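Local coordinates for protein aryl acylamidase (bacterium CSBL00001, PDB 4YJ6) that probably hydrolyses the amide bond of aryl acylamides, as a member of the amidase signature enzyme family, at residues T228-D233 with A476-S481; Y313-M318 with N420-D425; D320-M325 with M432-N437. One frame throughout, in Å; residues are numbered along the deposited sequence.

Interaction 1 of 3, residues T228-D233 with A476-S481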
loop_
_atom_site.group_PDB
_atom_site.type_symbol
_atom_site.label_atom_id
_atom_site.label_comp_id
_atom_site.label_asym_id
_atom_site.label_seq_id
_atom_site.Cartn_x
_atom_site.Cartn_y
_atom_site.Cartn_z
ATOM N N THR A 228 7.974 -2.444 2.333
ATOM C CA THR A 228 9.257 -3.077 2.685
ATOM C C THR A 228 9.677 -2.631 4.092
ATOM O O THR A 228 9.010 -1.818 4.712
ATOM C CB THR A 228 10.384 -2.629 1.736
ATOM O OG1 THR A 228 10.507 -1.201 1.786
ATOM C CG2 THR A 228 10.096 -3.053 0.291
ATOM N N ARG A 229 10.804 -3.138 4.587
ATOM C CA ARG A 229 11.337 -2.651 5.862
ATOM C C ARG A 229 12.461 -1.669 5.628
ATOM O O ARG A 229 12.805 -0.915 6.544
ATOM C CB ARG A 229 11.853 -3.804 6.751
ATOM C CG ARG A 229 10.708 -4.717 7.267
ATOM C CD ARG A 229 11.181 -5.814 8.235
ATOM N NE ARG A 229 12.125 -6.704 7.576
ATOM C CZ ARG A 229 11.774 -7.752 6.823
ATOM N NH1 ARG A 229 10.499 -8.115 6.684
ATOM N NH2 ARG A 229 12.726 -8.454 6.238
ATOM N N THR A 230 13.067 -1.684 4.439
ATOM C CA THR A 230 14.139 -0.734 4.113
ATOM C C THR A 230 13.831 0.023 2.841
ATOM O O THR A 230 13.134 -0.474 1.955
ATOM C CB THR A 230 15.502 -1.410 3.877
ATOM O OG1 THR A 230 15.489 -2.138 2.619
ATOM C CG2 THR A 230 15.824 -2.370 5.010
ATOM N N VAL A 231 14.397 1.217 2.740
ATOM C CA VAL A 231 14.195 2.020 1.552
ATOM C C VAL A 231 14.917 1.382 0.374
ATOM O O VAL A 231 14.384 1.376 -0.734
ATOM C CB VAL A 231 14.641 3.484 1.780
ATOM C CG1 VAL A 231 14.481 4.301 0.486
ATOM C CG2 VAL A 231 13.798 4.080 2.943
ATOM N N ARG A 232 16.098 0.793 0.612
ATOM C CA ARG A 232 16.838 0.119 -0.453
ATOM C C ARG A 232 15.976 -1.007 -1.069
ATOM O O ARG A 232 15.946 -1.175 -2.282
ATOM C CB ARG A 232 18.155 -0.497 0.087
ATOM C CG ARG A 232 18.913 -1.365 -0.967
ATOM C CD ARG A 232 20.272 -1.859 -0.421
ATOM N NE ARG A 232 21.116 -0.678 -0.195
ATOM C CZ ARG A 232 21.696 -0.319 0.967
ATOM N NH1 ARG A 232 21.607 -1.079 2.078
ATOM N NH2 ARG A 232 22.404 0.819 1.015
ATOM N N ASP A 233 15.279 -1.782 -0.252
ATOM C CA ASP A 233 14.487 -2.876 -0.825
ATOM C C ASP A 233 13.362 -2.299 -1.672
ATOM O O ASP A 233 12.930 -2.914 -2.656
ATOM C CB ASP A 233 13.870 -3.776 0.238
ATOM C CG ASP A 233 14.865 -4.819 0.780
ATOM O OD1 ASP A 233 16.000 -4.908 0.263
ATOM O OD2 ASP A 233 14.469 -5.536 1.704
ATOM N N ALA A 476 17.547 9.221 3.387
ATOM C CA ALA A 476 18.246 10.157 4.280
ATOM C C ALA A 476 17.635 10.095 5.684
ATOM O O ALA A 476 18.351 10.062 6.721
ATOM C CB ALA A 476 18.175 11.551 3.694
ATOM N N PHE A 477 16.307 10.082 5.751
ATOM C CA PHE A 477 15.621 9.989 7.044
ATOM C C PHE A 477 15.917 8.631 7.698
ATOM O O PHE A 477 16.129 8.547 8.892
ATOM C CB PHE A 477 14.112 10.196 6.857
ATOM C CG PHE A 477 13.340 10.215 8.136
ATOM C CD1 PHE A 477 13.276 11.381 8.888
ATOM C CD2 PHE A 477 12.694 9.066 8.598
ATOM C CE1 PHE A 477 12.574 11.404 10.106
ATOM C CE2 PHE A 477 11.969 9.074 9.791
ATOM C CZ PHE A 477 11.910 10.244 10.555
ATOM N N GLU A 478 15.953 7.555 6.911
ATOM C CA GLU A 478 16.192 6.235 7.432
ATOM C C GLU A 478 17.560 6.166 8.114
ATOM O O GLU A 478 17.701 5.506 9.147
ATOM C CB GLU A 478 16.140 5.230 6.252
ATOM C CG GLU A 478 16.289 3.775 6.652
ATOM C CD GLU A 478 16.268 2.888 5.412
ATOM O OE1 GLU A 478 16.950 3.238 4.430
ATOM O OE2 GLU A 478 15.584 1.869 5.458
ATOM N N ARG A 479 18.555 6.820 7.532
ATOM C CA ARG A 479 19.902 6.809 8.112
ATOM C C ARG A 479 19.934 7.609 9.416
ATOM O O ARG A 479 20.550 7.190 10.400
ATOM C CB ARG A 479 20.898 7.429 7.156
ATOM C CG ARG A 479 21.233 6.519 5.967
ATOM C CD ARG A 479 22.402 7.077 5.180
ATOM N NE ARG A 479 22.059 8.307 4.460
ATOM C CZ ARG A 479 21.511 8.347 3.246
ATOM N NH1 ARG A 479 21.269 7.225 2.596
ATOM N NH2 ARG A 479 21.250 9.513 2.660
ATOM N N ALA A 480 19.274 8.763 9.397
ATOM C CA ALA A 480 19.364 9.724 10.525
ATOM C C ALA A 480 18.411 9.390 11.665
ATOM O O ALA A 480 18.662 9.736 12.832
ATOM C CB ALA A 480 19.092 11.116 10.026
ATOM N N SER A 481 17.305 8.744 11.328
ATOM C CA SER A 481 16.249 8.411 12.277
ATOM C C SER A 481 15.742 6.997 12.019
ATOM O O SER A 481 14.607 6.789 11.582
ATOM C CB SER A 481 15.106 9.440 12.127
ATOM O OG SER A 481 14.019 9.205 13.036
HETATM O O HOH W 1 15.212 0.435 7.608
HETATM O O HOH W 2 17.856 1.336 2.880
#
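The flat group at the centre is the carboxylate of E478. V231 CG2 lies over one of its faces, 3.7 Å from E478 CD, while V231 N meets E478 OE2 on the syn side, 31° out of the carboxylate plane. Both bridging waters are displaced to the other side of that plane. The motif is a helix N-terminus met by an acidic side chain: T230 is the N-cap of helix 231-241, which follows strand 223-228 of the large mixed sheet, and E478 comes from the last turn of helix 467-480. The bond from V231 N to E478 OE2 measures 3.0 Å. The reach follows from an extended chain, with E478 CG anti to the backbone N (chi1 -176°). E478 OE2 also accepts a hydrogen bond from a water 2.6 Å away, which donates in turn to R229 O; W483 NE1 is a second partner of that carbonyl. OE1 is served by another water, which accepts from R232 N, so the first two amides of the helix are both tied to one carboxylate. A negative group here would probably be favoured by the helix dipole. With E478 cut back to an alanine, the V231 amide would probably be left without its acceptor and the two waters without the carboxylate they share. Beside this contact V231 also packs on I471, S474 and A475 of helix 467-480. The third amide is satisfied locally: D233 N donates to T230 OG1 over 2.9 Å, with an N-H...O angle of 155°.

Interaction 2 of 3, residues Y313-M318 with N420-D425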
loop_
_atom_site.group_PDB
_atom_site.type_symbol
_atom_site.label_atom_id
_atom_site.label_comp_id
_atom_site.label_asym_id
_atom_site.label_seq_id
_atom_site.Cartn_x
_atom_site.Cartn_y
_atom_site.Cartn_z
ATOM N N TYR A 313 -12.042 23.234 0.495
ATOM C CA TYR A 313 -13.079 22.257 0.806
ATOM C C TYR A 313 -12.882 21.738 2.226
ATOM O O TYR A 313 -11.770 21.710 2.725
ATOM C CB TYR A 313 -12.987 21.072 -0.188
ATOM C CG TYR A 313 -13.464 21.446 -1.581
ATOM C CD1 TYR A 313 -12.570 21.898 -2.572
ATOM C CD2 TYR A 313 -14.812 21.319 -1.919
ATOM C CE1 TYR A 313 -13.033 22.240 -3.865
ATOM C CE2 TYR A 313 -15.282 21.637 -3.211
ATOM C CZ TYR A 313 -14.383 22.094 -4.172
ATOM O OH TYR A 313 -14.891 22.422 -5.429
ATOM N N SER A 314 -13.958 21.303 2.878
ATOM C CA SER A 314 -13.817 20.635 4.162
ATOM C C SER A 314 -13.346 19.197 3.952
ATOM O O SER A 314 -13.517 18.615 2.880
ATOM C CB SER A 314 -15.153 20.586 4.912
ATOM O OG SER A 314 -16.033 19.708 4.245
ATOM N N GLN A 315 -12.773 18.611 4.989
ATOM C CA GLN A 315 -12.377 17.204 4.879
ATOM C C GLN A 315 -13.563 16.242 4.632
ATOM O O GLN A 315 -13.407 15.254 3.922
ATOM C CB GLN A 315 -11.531 16.793 6.072
ATOM C CG GLN A 315 -12.202 16.997 7.441
ATOM C CD GLN A 315 -12.920 15.744 7.918
ATOM O OE1 GLN A 315 -12.956 14.743 7.229
ATOM N NE2 GLN A 315 -13.480 15.796 9.124
ATOM N N LYS A 316 -14.750 16.527 5.167
ATOM C CA LYS A 316 -15.924 15.735 4.809
ATOM C C LYS A 316 -16.271 15.865 3.346
ATOM O O LYS A 316 -16.626 14.881 2.717
ATOM C CB LYS A 316 -17.164 16.124 5.652
ATOM C CG LYS A 316 -18.401 15.315 5.225
ATOM C CD LYS A 316 -19.593 15.558 6.163
ATOM C CE LYS A 316 -20.624 14.405 6.073
ATOM N NZ LYS A 316 -21.324 14.270 4.746
ATOM N N GLN A 317 -16.187 17.069 2.785
ATOM C CA GLN A 317 -16.489 17.217 1.366
ATOM C C GLN A 317 -15.533 16.367 0.531
ATOM O O GLN A 317 -15.947 15.736 -0.426
ATOM C CB GLN A 317 -16.355 18.673 0.952
ATOM C CG GLN A 317 -17.578 19.501 1.396
ATOM C CD GLN A 317 -17.387 20.988 1.091
ATOM O OE1 GLN A 317 -16.353 21.573 1.393
ATOM N NE2 GLN A 317 -18.396 21.596 0.481
HETATM N N MSE A 318 -14.257 16.362 0.905
HETATM C CA MSE A 318 -13.275 15.594 0.145
HETATM C C MSE A 318 -13.460 14.086 0.290
HETATM O O MSE A 318 -13.384 13.357 -0.705
HETATM C CB MSE A 318 -11.877 16.004 0.581
HETATM C CG MSE A 318 -11.648 17.433 0.259
HETATM SE SE MSE A 318 -9.744 17.741 0.320
HETATM C CE MSE A 318 -9.442 17.456 2.252
ATOM N N ASN A 420 -10.542 14.303 17.898
ATOM C CA ASN A 420 -10.564 15.607 18.585
ATOM C C ASN A 420 -11.986 16.202 18.592
ATOM O O ASN A 420 -12.163 17.406 18.465
ATOM C CB ASN A 420 -9.586 16.591 17.928
ATOM C CG ASN A 420 -8.139 16.106 18.001
ATOM O OD1 ASN A 420 -7.798 15.285 18.856
ATOM N ND2 ASN A 420 -7.291 16.601 17.101
ATOM N N GLY A 421 -12.988 15.347 18.727
ATOM C CA GLY A 421 -14.376 15.789 18.771
ATOM C C GLY A 421 -14.986 16.175 17.435
ATOM O O GLY A 421 -16.154 16.595 17.376
ATOM N N GLU A 422 -14.215 16.041 16.350
ATOM C CA GLU A 422 -14.692 16.413 15.025
ATOM C C GLU A 422 -15.080 15.146 14.269
ATOM O O GLU A 422 -14.309 14.191 14.276
ATOM C CB GLU A 422 -13.574 17.121 14.255
ATOM C CG GLU A 422 -13.981 17.474 12.859
ATOM C CD GLU A 422 -12.945 18.286 12.077
ATOM O OE1 GLU A 422 -12.209 19.126 12.669
ATOM O OE2 GLU A 422 -12.933 18.115 10.825
ATOM N N GLU A 423 -16.260 15.138 13.651
ATOM C CA GLU A 423 -16.735 13.971 12.918
ATOM C C GLU A 423 -15.804 13.735 11.739
ATOM O O GLU A 423 -15.395 14.680 11.068
ATOM C CB GLU A 423 -18.154 14.184 12.376
ATOM C CG GLU A 423 -19.270 14.053 13.422
ATOM C CD GLU A 423 -19.343 12.642 14.003
ATOM O OE1 GLU A 423 -19.635 11.663 13.256
ATOM O OE2 GLU A 423 -19.055 12.526 15.210
ATOM N N ILE A 424 -15.563 12.465 11.458
ATOM C CA ILE A 424 -14.704 12.107 10.329
ATOM C C ILE A 424 -15.205 10.772 9.807
ATOM O O ILE A 424 -15.708 9.927 10.583
ATOM C CB ILE A 424 -13.223 12.072 10.754
ATOM C CG1 ILE A 424 -12.293 12.018 9.529
ATOM C CG2 ILE A 424 -12.894 10.914 11.719
ATOM C CD1 ILE A 424 -10.875 12.523 9.888
ATOM N N ASP A 425 -15.117 10.583 8.488
ATOM C CA ASP A 425 -15.570 9.339 7.879
ATOM C C ASP A 425 -14.706 8.157 8.376
ATOM O O ASP A 425 -13.470 8.177 8.290
ATOM C CB ASP A 425 -15.473 9.460 6.358
ATOM C CG ASP A 425 -16.013 8.232 5.645
ATOM O OD1 ASP A 425 -15.304 7.222 5.621
ATOM O OD2 ASP A 425 -17.137 8.280 5.117
HETATM O O HOH W 3 -14.769 12.728 6.643
#
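Direct hydrogen bonds from the Q315 amide carry this contact, and both hydrogens of NE2 are used. Q315 NE2 to E422 OE2 is 2.9 Å and nearly straight at 167°, arriving on the anti side of the carboxylate. The other hydrogen meets the main-chain carbonyl of the next residue: Q315 NE2 to E423 O is also 2.9 Å, more bent at 134°, with the donor in the carbonyl plane. Both acceptors lie close to the amide plane, which fixes the rotation of the group. A chain bent at chi2 (93°) turns this amide toward the facing segment.

Water-mediated bonding takes up the other end. One water donates to Q315 OE1, 2.8 Å away, and accepts from D425 N, so the amide is held at its oxygen as well as its nitrogen.

The elements joined are the N-terminus of helix 315-339 and the small antiparallel hairpin of strands 418-419 and 422-423. The helix start carries a capping box, in which Q317 N donates to S314 OG and S314 N donates to Q317 OE1, the latter on a carbonyl lone pair at 2.8 Å.

Van der Waals contact is slight: the I424 side chain crosses that of Q315 at about a right angle, and I424 CG1 comes within 3.6 Å of the amide oxygen Q315 OE1. F280 also touches Q315, while P281 lies against E422.

Interaction 3 of 3, residues D320-M325 with M432-N437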
loop_
_atom_site.group_PDB
_atom_site.type_symbol
_atom_site.label_atom_id
_atom_site.label_comp_id
_atom_site.label_asym_id
_atom_site.label_seq_id
_atom_site.Cartn_x
_atom_site.Cartn_y
_atom_site.Cartn_z
ATOM N N ASP A 320 -16.211 12.475 1.052
ATOM C CA ASP A 320 -17.428 12.100 0.329
ATOM C C ASP A 320 -17.169 11.987 -1.186
ATOM O O ASP A 320 -17.646 11.052 -1.836
ATOM C CB ASP A 320 -18.549 13.131 0.540
ATOM C CG ASP A 320 -19.232 13.030 1.909
ATOM O OD1 ASP A 320 -19.036 12.036 2.633
ATOM O OD2 ASP A 320 -19.994 13.974 2.246
ATOM N N ALA A 321 -16.412 12.930 -1.743
ATOM C CA ALA A 321 -16.083 12.890 -3.179
ATOM C C ALA A 321 -15.246 11.661 -3.482
ATOM O O ALA A 321 -15.470 10.971 -4.488
ATOM C CB ALA A 321 -15.308 14.161 -3.606
ATOM N N TRP A 322 -14.261 11.377 -2.636
ATOM C CA TRP A 322 -13.466 10.130 -2.824
ATOM C C TRP A 322 -14.334 8.886 -2.823
ATOM O O TRP A 322 -14.221 8.025 -3.716
ATOM C CB TRP A 322 -12.423 10.000 -1.710
ATOM C CG TRP A 322 -11.490 8.790 -1.932
ATOM C CD1 TRP A 322 -10.316 8.772 -2.658
ATOM C CD2 TRP A 322 -11.655 7.469 -1.415
ATOM N NE1 TRP A 322 -9.769 7.520 -2.627
ATOM C CE2 TRP A 322 -10.566 6.700 -1.870
ATOM C CE3 TRP A 322 -12.644 6.847 -0.631
ATOM C CZ2 TRP A 322 -10.424 5.353 -1.557
ATOM C CZ3 TRP A 322 -12.515 5.520 -0.320
ATOM C CH2 TRP A 322 -11.407 4.766 -0.788
ATOM N N CYS A 323 -15.248 8.795 -1.858
ATOM C CA CYS A 323 -16.129 7.631 -1.790
ATOM C C CYS A 323 -16.980 7.492 -3.030
ATOM O O CYS A 323 -17.165 6.382 -3.535
ATOM C CB CYS A 323 -17.036 7.706 -0.545
ATOM S SG CYS A 323 -16.152 7.412 1.019
ATOM N N ARG A 324 -17.530 8.598 -3.531
ATOM C CA ARG A 324 -18.310 8.499 -4.750
ATOM C C ARG A 324 -17.444 8.081 -5.947
ATOM O O ARG A 324 -17.871 7.277 -6.774
ATOM C CB ARG A 324 -19.006 9.836 -5.055
ATOM C CG ARG A 324 -20.232 10.104 -4.146
ATOM C CD ARG A 324 -21.005 11.335 -4.623
ATOM N NE ARG A 324 -20.198 12.551 -4.460
ATOM C CZ ARG A 324 -20.192 13.341 -3.393
ATOM N NH1 ARG A 324 -20.978 13.095 -2.317
ATOM N NH2 ARG A 324 -19.380 14.391 -3.377
HETATM N N MSE A 325 -16.238 8.650 -6.063
HETATM C CA MSE A 325 -15.367 8.286 -7.184
HETATM C C MSE A 325 -14.969 6.817 -7.189
HETATM O O MSE A 325 -14.930 6.200 -8.253
HETATM C CB MSE A 325 -14.116 9.174 -7.155
HETATM C CG MSE A 325 -14.485 10.535 -7.550
HETATM SE SE MSE A 325 -12.952 11.641 -7.079
HETATM C CE MSE A 325 -11.630 10.921 -8.227
HETATM N N MSE A 432 -5.310 10.581 5.321
HETATM C CA MSE A 432 -4.981 11.840 4.647
HETATM C C MSE A 432 -4.206 11.626 3.361
HETATM O O MSE A 432 -4.151 12.510 2.517
HETATM C CB MSE A 432 -4.225 12.733 5.625
HETATM C CG MSE A 432 -5.063 12.904 6.853
HETATM SE SE MSE A 432 -4.234 14.326 7.890
HETATM C CE MSE A 432 -2.709 13.397 8.637
ATOM N N THR A 433 -3.626 10.429 3.249
ATOM C CA THR A 433 -3.028 9.917 2.007
ATOM C C THR A 433 -3.893 10.090 0.755
ATOM O O THR A 433 -3.341 10.145 -0.363
ATOM C CB THR A 433 -2.827 8.391 2.169
ATOM O OG1 THR A 433 -3.986 7.811 2.785
ATOM C CG2 THR A 433 -1.667 8.143 3.119
ATOM N N TYR A 434 -5.226 10.130 0.896
ATOM C CA TYR A 434 -6.048 10.104 -0.324
ATOM C C TYR A 434 -5.823 11.353 -1.183
ATOM O O TYR A 434 -6.204 11.340 -2.375
ATOM C CB TYR A 434 -7.560 9.882 -0.062
ATOM C CG TYR A 434 -8.297 10.987 0.695
ATOM C CD1 TYR A 434 -8.509 12.247 0.116
ATOM C CD2 TYR A 434 -8.838 10.739 1.954
ATOM C CE1 TYR A 434 -9.198 13.252 0.811
ATOM C CE2 TYR A 434 -9.522 11.722 2.651
ATOM C CZ TYR A 434 -9.701 12.974 2.077
ATOM O OH TYR A 434 -10.396 13.956 2.773
ATOM N N LEU A 435 -5.239 12.410 -0.619
ATOM C CA LEU A 435 -4.986 13.609 -1.441
ATOM C C LEU A 435 -4.126 13.275 -2.675
ATOM O O LEU A 435 -4.326 13.877 -3.722
ATOM C CB LEU A 435 -4.325 14.720 -0.645
ATOM C CG LEU A 435 -5.163 15.226 0.521
ATOM C CD1 LEU A 435 -4.340 16.275 1.322
ATOM C CD2 LEU A 435 -6.466 15.819 0.029
ATOM N N THR A 436 -3.159 12.345 -2.568
ATOM C CA THR A 436 -2.316 12.064 -3.744
ATOM C C THR A 436 -2.992 11.086 -4.701
ATOM O O THR A 436 -2.560 10.941 -5.839
ATOM C CB THR A 436 -0.939 11.482 -3.368
ATOM O OG1 THR A 436 -1.117 10.202 -2.765
ATOM C CG2 THR A 436 -0.224 12.407 -2.372
ATOM N N ASN A 437 -4.056 10.418 -4.272
ATOM C CA ASN A 437 -4.892 9.708 -5.249
ATOM C C ASN A 437 -5.730 10.710 -6.051
ATOM O O ASN A 437 -6.110 10.445 -7.168
ATOM C CB ASN A 437 -5.795 8.673 -4.562
ATOM C CG ASN A 437 -4.988 7.676 -3.771
ATOM O OD1 ASN A 437 -4.782 7.866 -2.577
ATOM N ND2 ASN A 437 -4.500 6.625 -4.432
#
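W322 and Y434 make the close part of this contact. The methylene of Y434 sits over one face of the indole, with Y434 CB 3.9 Å from W322 CD1 and 4.1 Å from W322 NE1, so the pyrrole end of the tryptophan does the touching. W322 NE1 itself donates to G184 O. The two rings are neither stacked nor edge-to-face: the W322 five-membered ring and the Y434 ring have centroids 5.7 Å apart and planes inclined at 31°. Two torsions produce this. W322 has CG anti to its main-chain nitrogen (chi1 -175°), which sends the indole across from helix 315-339, whereas Y434 has CG between its N and carbonyl carbon (chi1 66°), which swings the phenol back toward that helix, where M318 and S319 touch it. The benzo end of the indole meets its own helix instead, C323 SG lying in the ring plane at that edge.

Beyond this pair the fit is loose. N437 comes no nearer than 4.6 Å with its side chain, M325 stays farther off, and no hydrogen bond joins the segments. The loose side is nevertheless buried rather than washed by solvent, and N437 ND2 is bonded there to D183 OD1 and Y221 O. Earlier in segment 432-437, T433 OG1 bonds to G185 O.

A bound phosphate ion, probably from the crystallisation liquor, lies about 4 Å from the W322 side chain. W322, T433 and N437 each bond to the glycine-rich D183-G185 stretch, part of the amidase signature sequence, and the geometry is consistent with W322 bordering the active-site pocket that this stretch helps to form in amidase signature enzymes.

In the fold
Interactions 2 and 3 form one neighbourhood, with centres 12 Å apart. Both draw their first segment from helix 315-339, and their second segments follow each other in the chain, on strand 422-423 and helix 434-439. They meet directly, with M318 CB 3.3 Å from Y434 OH. Their segments alternate in sequence, and because both use helix 315-339, that helix meets the same later region at its N-terminus and again about two turns on. Interaction 1 lies apart, its centre 32 Å from interaction 2 and 28 Å from interaction 3. Its segments, 228-233 and 476-481, flank all the others in sequence, tying the helix after strand 223-228 to the C-terminal part of the amidase fold.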